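Local coordinates for protein PHO85 cyclin-10 (Saccharomyces cerevisiae, PDB 4KRD) that serves as a cyclin partner of the kinase PHO85, forming a holoenzyme that phosphorylates and negatively regulates glycogen synthase GSY2, at residues 157-160 against 165-168; 71-76 against 169-174. All coordinates share one frame; numbering follows the deposited sequence.

Contact 1: residues 157-160 against 165-168; sequences YFSK and SKRL
Ser159 of helix 155-162 meets Lys166, in the first turn of helix 166-180. Their CA atoms are 5.5 Å apart, the closest pair of CA atoms between the two segments. Along 157-160, Tyr157 has its hydroxyl hydrogen-bonded to Lys94 O, on another part of the chain. Phe158 packs its ring on Val141 and Arg142 of helix 130-148. Ser159 then turns its side chain toward 165-168. Its OG sits beside its own backbone N (chi1 -63°), where it can hydrogen-bond back to His155 O, one turn earlier in the same helix. With that polar need met, what OG offers Lys166 is van der Waals contact. OG lies 3.4 Å from Lys166 CG, and Ser159 CB is 3.9 Å from the same CG. The lysine is therefore touched at the root of its chain, not at its amine.

Two successive helices of the cyclin domain, 155-162 and 166-180, are joined here by a short connection. Ser159 OG also lies 3.4 Å from Lys166 CA, so the serine abuts the start of helix 166-180. On the other segment, Ser165 is the N-cap of that helix. Its OG accepts from Leu168 N at 3.1 Å, with an N-H...O angle of 159°. The chain of Lys166 bends at chi3 and chi4, and its NZ makes a long, weak ion pair with an acidic side chain of another protein chain. Arg167 points away from 157-160 and forms a salt bridge with an acidic side chain of that other protein.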
loop_
_atom_site.group_PDB
_atom_site.type_symbol
_atom_site.label_atom_id
_atom_site.label_comp_id
_atom_site.label_asym_id
_atom_site.label_seq_id
_atom_site.Cartn_x
_atom_site.Cartn_y
_atom_site.Cartn_z
ATOM N N TYR B 157 14.447 -18.740 3.095
ATOM C CA TYR B 157 13.489 -19.750 3.514
ATOM C C TYR B 157 12.471 -20.117 2.427
ATOM O O TYR B 157 12.245 -21.304 2.147
ATOM C CB TYR B 157 12.756 -19.306 4.774
ATOM C CG TYR B 157 11.868 -20.388 5.330
ATOM C CD1 TYR B 157 12.419 -21.517 5.919
ATOM C CD2 TYR B 157 10.483 -20.291 5.262
ATOM C CE1 TYR B 157 11.621 -22.521 6.426
ATOM C CE2 TYR B 157 9.673 -21.293 5.773
ATOM C CZ TYR B 157 10.253 -22.406 6.356
ATOM O OH TYR B 157 9.474 -23.419 6.867
ATOM N N PHE B 158 11.845 -19.112 1.818
ATOM C CA PHE B 158 10.866 -19.396 0.754
ATOM C C PHE B 158 11.479 -20.140 -0.446
ATOM O O PHE B 158 10.890 -21.090 -0.968
ATOM C CB PHE B 158 10.143 -18.126 0.294
ATOM C CG PHE B 158 8.870 -18.402 -0.468
ATOM C CD1 PHE B 158 7.690 -18.662 0.206
ATOM C CD2 PHE B 158 8.861 -18.428 -1.857
ATOM C CE1 PHE B 158 6.514 -18.938 -0.495
ATOM C CE2 PHE B 158 7.691 -18.699 -2.562
ATOM C CZ PHE B 158 6.517 -18.960 -1.880
ATOM N N SER B 159 12.651 -19.702 -0.893
ATOM C CA SER B 159 13.370 -20.398 -1.960
ATOM C C SER B 159 13.536 -21.894 -1.668
ATOM O O SER B 159 13.203 -22.740 -2.497
ATOM C CB SER B 159 14.751 -19.770 -2.157
ATOM O OG SER B 159 14.639 -18.423 -2.568
ATOM N N LYS B 160 14.044 -22.215 -0.482
ATOM C CA LYS B 160 14.274 -23.608 -0.098
ATOM C C LYS B 160 12.978 -24.398 -0.049
ATOM O O LYS B 160 12.941 -25.564 -0.433
ATOM C CB LYS B 160 14.967 -23.692 1.262
ATOM C CG LYS B 160 16.344 -23.057 1.302
ATOM C CD LYS B 160 16.912 -23.100 2.720
ATOM C CE LYS B 160 18.248 -22.375 2.818
ATOM N NZ LYS B 160 18.739 -22.361 4.227
ATOM N N SER B 165 16.472 -21.592 -6.623
ATOM C CA SER B 165 17.484 -20.642 -6.180
ATOM C C SER B 165 16.851 -19.298 -5.831
ATOM O O SER B 165 15.767 -18.957 -6.313
ATOM C CB SER B 165 18.536 -20.437 -7.264
ATOM O OG SER B 165 17.952 -19.856 -8.407
ATOM N N LYS B 166 17.533 -18.527 -4.998
ATOM C CA LYS B 166 17.026 -17.220 -4.624
ATOM C C LYS B 166 16.972 -16.320 -5.849
ATOM O O LYS B 166 16.081 -15.484 -5.981
ATOM C CB LYS B 166 17.889 -16.617 -3.523
ATOM C CG LYS B 166 17.806 -17.390 -2.213
ATOM C CD LYS B 166 18.591 -16.709 -1.120
ATOM C CE LYS B 166 20.061 -16.650 -1.482
ATOM N NZ LYS B 166 20.657 -18.012 -1.576
ATOM N N ARG B 167 17.914 -16.515 -6.761
ATOM C CA ARG B 167 17.967 -15.718 -7.980
ATOM C C ARG B 167 16.736 -15.974 -8.850
ATOM O O ARG B 167 16.127 -15.040 -9.368
ATOM C CB ARG B 167 19.268 -15.995 -8.738
ATOM C CG ARG B 167 19.236 -15.681 -10.230
ATOM C CD ARG B 167 20.657 -15.639 -10.811
ATOM N NE ARG B 167 21.423 -14.475 -10.352
ATOM C CZ ARG B 167 22.212 -14.448 -9.275
ATOM N NH1 ARG B 167 22.360 -15.529 -8.514
ATOM N NH2 ARG B 167 22.862 -13.331 -8.956
ATOM N N LEU B 168 16.359 -17.239 -8.992
ATOM C CA LEU B 168 15.148 -17.583 -9.732
ATOM C C LEU B 168 13.888 -17.007 -9.071
ATOM O O LEU B 168 13.021 -16.466 -9.750
ATOM C CB LEU B 168 15.017 -19.105 -9.896
ATOM C CG LEU B 168 13.772 -19.582 -10.652
ATOM C CD1 LEU B 168 13.705 -18.990 -12.049
ATOM C CD2 LEU B 168 13.709 -21.099 -10.709
#

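Contact 2: residues 71-76 against 169-174; sequences YSNFYM and LTKLEV
The closest CA atoms of 71-76 and 169-174 are those of Asn73 and Leu172, 6.8 Å apart, where the type I turn from Ser72 to Tyr75 meets the flank of helix 166-180. No hydrogen bond crosses between the segments. Asn73 points toward the helix and lays its amide against the aliphatic chain of Lys171, the two side chains crossing at about a right angle. The amide oxygen OD1 is 3.4 Å from Lys171 CD, and ND2 is 3.6 Å from Lys171 CG. Lys171 CG stands anti to its backbone N (chi1 -176°), which carries the methylenes across the amide. ND2 is also hydrogen-bonded to Ser175 OG, one turn beyond Lys171 on the same helix.

Leu172 extends one methyl to the turn. Its CD2 lies 3.6 Å from Asn73 O and 4.0 Å from Phe74 CD1, meeting the ring obliquely. Phe74 and Leu172 run past each other in opposite directions. The ring goes on to touch Leu176 and, on helix 130-148, Met136. Arg135 of that helix bonds through NH1 to Asn73 O. With an alanine here in place of Asn73 the amide is gone, and Ser175 OG would probably lose this partner and the Lys171 methylenes their cover.

In the cyclin fold this contact brings the Ser72-Tyr75 turn against helix 166-180. Glu173 of that helix forms salt bridges to Lys146 and Arg142, and its OE1 bonds to the backbone of another protein chain, consistent with the kinase partner. The segments themselves meet by van der Waals contact, a polar amide on lysine methylenes beside a leucine methyl on a ring. The directional bonds of Asn73 ND2 and O lie with Ser175 and Arg135, outside the segments.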
loop_
_atom_site.group_PDB
_atom_site.type_symbol
_atom_site.label_atom_id
_atom_site.label_comp_id
_atom_site.label_asym_id
_atom_site.label_seq_id
_atom_site.Cartn_x
_atom_site.Cartn_y
_atom_site.Cartn_z
ATOM N N TYR B 71 7.076 -13.323 -19.248
ATOM C CA TYR B 71 6.257 -14.517 -19.156
ATOM C C TYR B 71 7.024 -15.829 -19.458
ATOM O O TYR B 71 6.773 -16.854 -18.831
ATOM C CB TYR B 71 5.017 -14.396 -20.042
ATOM C CG TYR B 71 4.046 -15.513 -19.792
ATOM C CD1 TYR B 71 3.146 -15.454 -18.730
ATOM C CD2 TYR B 71 4.050 -16.652 -20.589
ATOM C CE1 TYR B 71 2.267 -16.491 -18.481
ATOM C CE2 TYR B 71 3.173 -17.694 -20.350
ATOM C CZ TYR B 71 2.289 -17.614 -19.294
ATOM O OH TYR B 71 1.416 -18.645 -19.050
ATOM N N SER B 72 7.958 -15.791 -20.406
ATOM C CA SER B 72 8.757 -16.979 -20.735
ATOM C C SER B 72 9.562 -17.521 -19.546
ATOM O O SER B 72 9.973 -18.679 -19.544
ATOM C CB SER B 72 9.693 -16.691 -21.908
ATOM O OG SER B 72 10.655 -15.710 -21.563
ATOM N N ASN B 73 9.785 -16.691 -18.533
ATOM C CA ASN B 73 10.456 -17.153 -17.314
ATOM C C ASN B 73 9.686 -18.268 -16.586
ATOM O O ASN B 73 10.253 -19.002 -15.776
ATOM C CB ASN B 73 10.731 -15.977 -16.353
ATOM C CG ASN B 73 11.897 -15.107 -16.804
ATOM O OD1 ASN B 73 12.900 -15.609 -17.320
ATOM N ND2 ASN B 73 11.769 -13.795 -16.619
ATOM N N PHE B 74 8.390 -18.387 -16.853
ATOM C CA PHE B 74 7.581 -19.397 -16.167
ATOM C C PHE B 74 7.757 -20.808 -16.732
ATOM O O PHE B 74 7.462 -21.784 -16.048
ATOM C CB PHE B 74 6.096 -19.033 -16.175
ATOM C CG PHE B 74 5.784 -17.773 -15.410
ATOM C CD1 PHE B 74 6.010 -17.710 -14.048
ATOM C CD2 PHE B 74 5.280 -16.659 -16.062
ATOM C CE1 PHE B 74 5.752 -16.539 -13.336
ATOM C CE2 PHE B 74 5.014 -15.481 -15.365
ATOM C CZ PHE B 74 5.244 -15.424 -13.999
ATOM N N TYR B 75 8.222 -20.905 -17.973
ATOM C CA TYR B 75 8.369 -22.217 -18.632
ATOM C C TYR B 75 9.450 -23.067 -17.971
ATOM O O TYR B 75 10.618 -22.689 -17.935
ATOM C CB TYR B 75 8.666 -22.046 -20.118
ATOM C CG TYR B 75 8.470 -23.319 -20.934
ATOM C CD1 TYR B 75 7.255 -23.589 -21.547
ATOM C CD2 TYR B 75 9.498 -24.243 -21.081
ATOM C CE1 TYR B 75 7.066 -24.750 -22.298
ATOM C CE2 TYR B 75 9.319 -25.408 -21.828
ATOM C CZ TYR B 75 8.101 -25.650 -22.429
ATOM O OH TYR B 75 7.918 -26.793 -23.168
ATOM N N MET B 76 9.046 -24.211 -17.433
ATOM C CA MET B 76 9.966 -25.133 -16.779
ATOM C C MET B 76 10.182 -26.361 -17.662
ATOM O O MET B 76 9.248 -27.123 -17.905
ATOM C CB MET B 76 9.384 -25.563 -15.438
ATOM C CG MET B 76 10.309 -26.382 -14.585
ATOM S SD MET B 76 9.468 -26.826 -13.066
ATOM C CE MET B 76 10.711 -27.822 -12.237
ATOM N N LEU B 169 13.795 -17.129 -7.752
ATOM C CA LEU B 169 12.650 -16.606 -7.008
ATOM C C LEU B 169 12.432 -15.120 -7.292
ATOM O O LEU B 169 11.315 -14.680 -7.557
ATOM C CB LEU B 169 12.813 -16.841 -5.504
ATOM C CG LEU B 169 11.662 -16.351 -4.612
ATOM C CD1 LEU B 169 10.303 -16.855 -5.093
ATOM C CD2 LEU B 169 11.879 -16.720 -3.162
ATOM N N THR B 170 13.513 -14.355 -7.254
ATOM C CA THR B 170 13.447 -12.943 -7.575
ATOM C C THR B 170 12.959 -12.736 -9.004
ATOM O O THR B 170 12.120 -11.870 -9.257
ATOM C CB THR B 170 14.808 -12.266 -7.370
ATOM O OG1 THR B 170 15.203 -12.454 -6.008
ATOM C CG2 THR B 170 14.735 -10.762 -7.695
ATOM N N LYS B 171 13.480 -13.513 -9.924
ATOM C CA LYS B 171 13.106 -13.407 -11.301
ATOM C C LYS B 171 11.619 -13.701 -11.514
ATOM O O LYS B 171 10.973 -13.079 -12.309
ATOM C CB LYS B 171 13.969 -14.337 -12.127
ATOM C CG LYS B 171 13.726 -14.251 -13.579
ATOM C CD LYS B 171 14.522 -15.251 -14.353
ATOM C CE LYS B 171 15.931 -14.786 -14.537
ATOM N NZ LYS B 171 16.941 -15.902 -14.638
ATOM N N LEU B 172 11.105 -14.669 -10.786
ATOM C CA LEU B 172 9.699 -15.037 -10.870
ATOM C C LEU B 172 8.758 -14.001 -10.238
ATOM O O LEU B 172 7.715 -13.697 -10.814
ATOM C CB LEU B 172 9.470 -16.418 -10.262
ATOM C CG LEU B 172 10.130 -17.574 -11.035
ATOM C CD1 LEU B 172 9.831 -18.885 -10.347
ATOM C CD2 LEU B 172 9.683 -17.590 -12.515
ATOM N N GLU B 173 9.113 -13.470 -9.068
ATOM C CA GLU B 173 8.335 -12.369 -8.471
ATOM C C GLU B 173 8.141 -11.230 -9.459
ATOM O O GLU B 173 7.038 -10.727 -9.629
ATOM C CB GLU B 173 9.038 -11.765 -7.253
ATOM C CG GLU B 173 9.195 -12.663 -6.064
ATOM C CD GLU B 173 9.975 -11.972 -4.939
ATOM O OE1 GLU B 173 10.948 -11.252 -5.232
ATOM O OE2 GLU B 173 9.617 -12.165 -3.767
ATOM N N VAL B 174 9.236 -10.799 -10.076
ATOM C CA VAL B 174 9.200 -9.640 -10.951
ATOM C C VAL B 174 8.472 -9.951 -12.255
ATOM O O VAL B 174 7.776 -9.105 -12.786
ATOM C CB VAL B 174 10.615 -9.120 -11.257
ATOM C CG1 VAL B 174 10.564 -8.013 -12.297
ATOM C CG2 VAL B 174 11.286 -8.629 -9.987
#

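How the contacts relate
Both contacts use helix 166-180, contact 1 at its first turn and contact 2 on the turns that follow. Their centres are 12 Å apart. They meet where Leu169 packs on Phe158 and Ser159. Contact 1 lies farther out, about 19 Å from the centre of the chain to its own centre against 13 Å for contact 2, yet each is only partly buried. Contact 1 joins neighbours in sequence and is small, 94 Å² in all. Contact 2 joins parts far apart along the chain and buries 202 Å². Neither has a hydrogen bond between its own segments. The outer one rests on a serine and lysine methylenes; the inner one sets an asparagine amide on lysine methylenes and a leucine methyl against an aromatic ring.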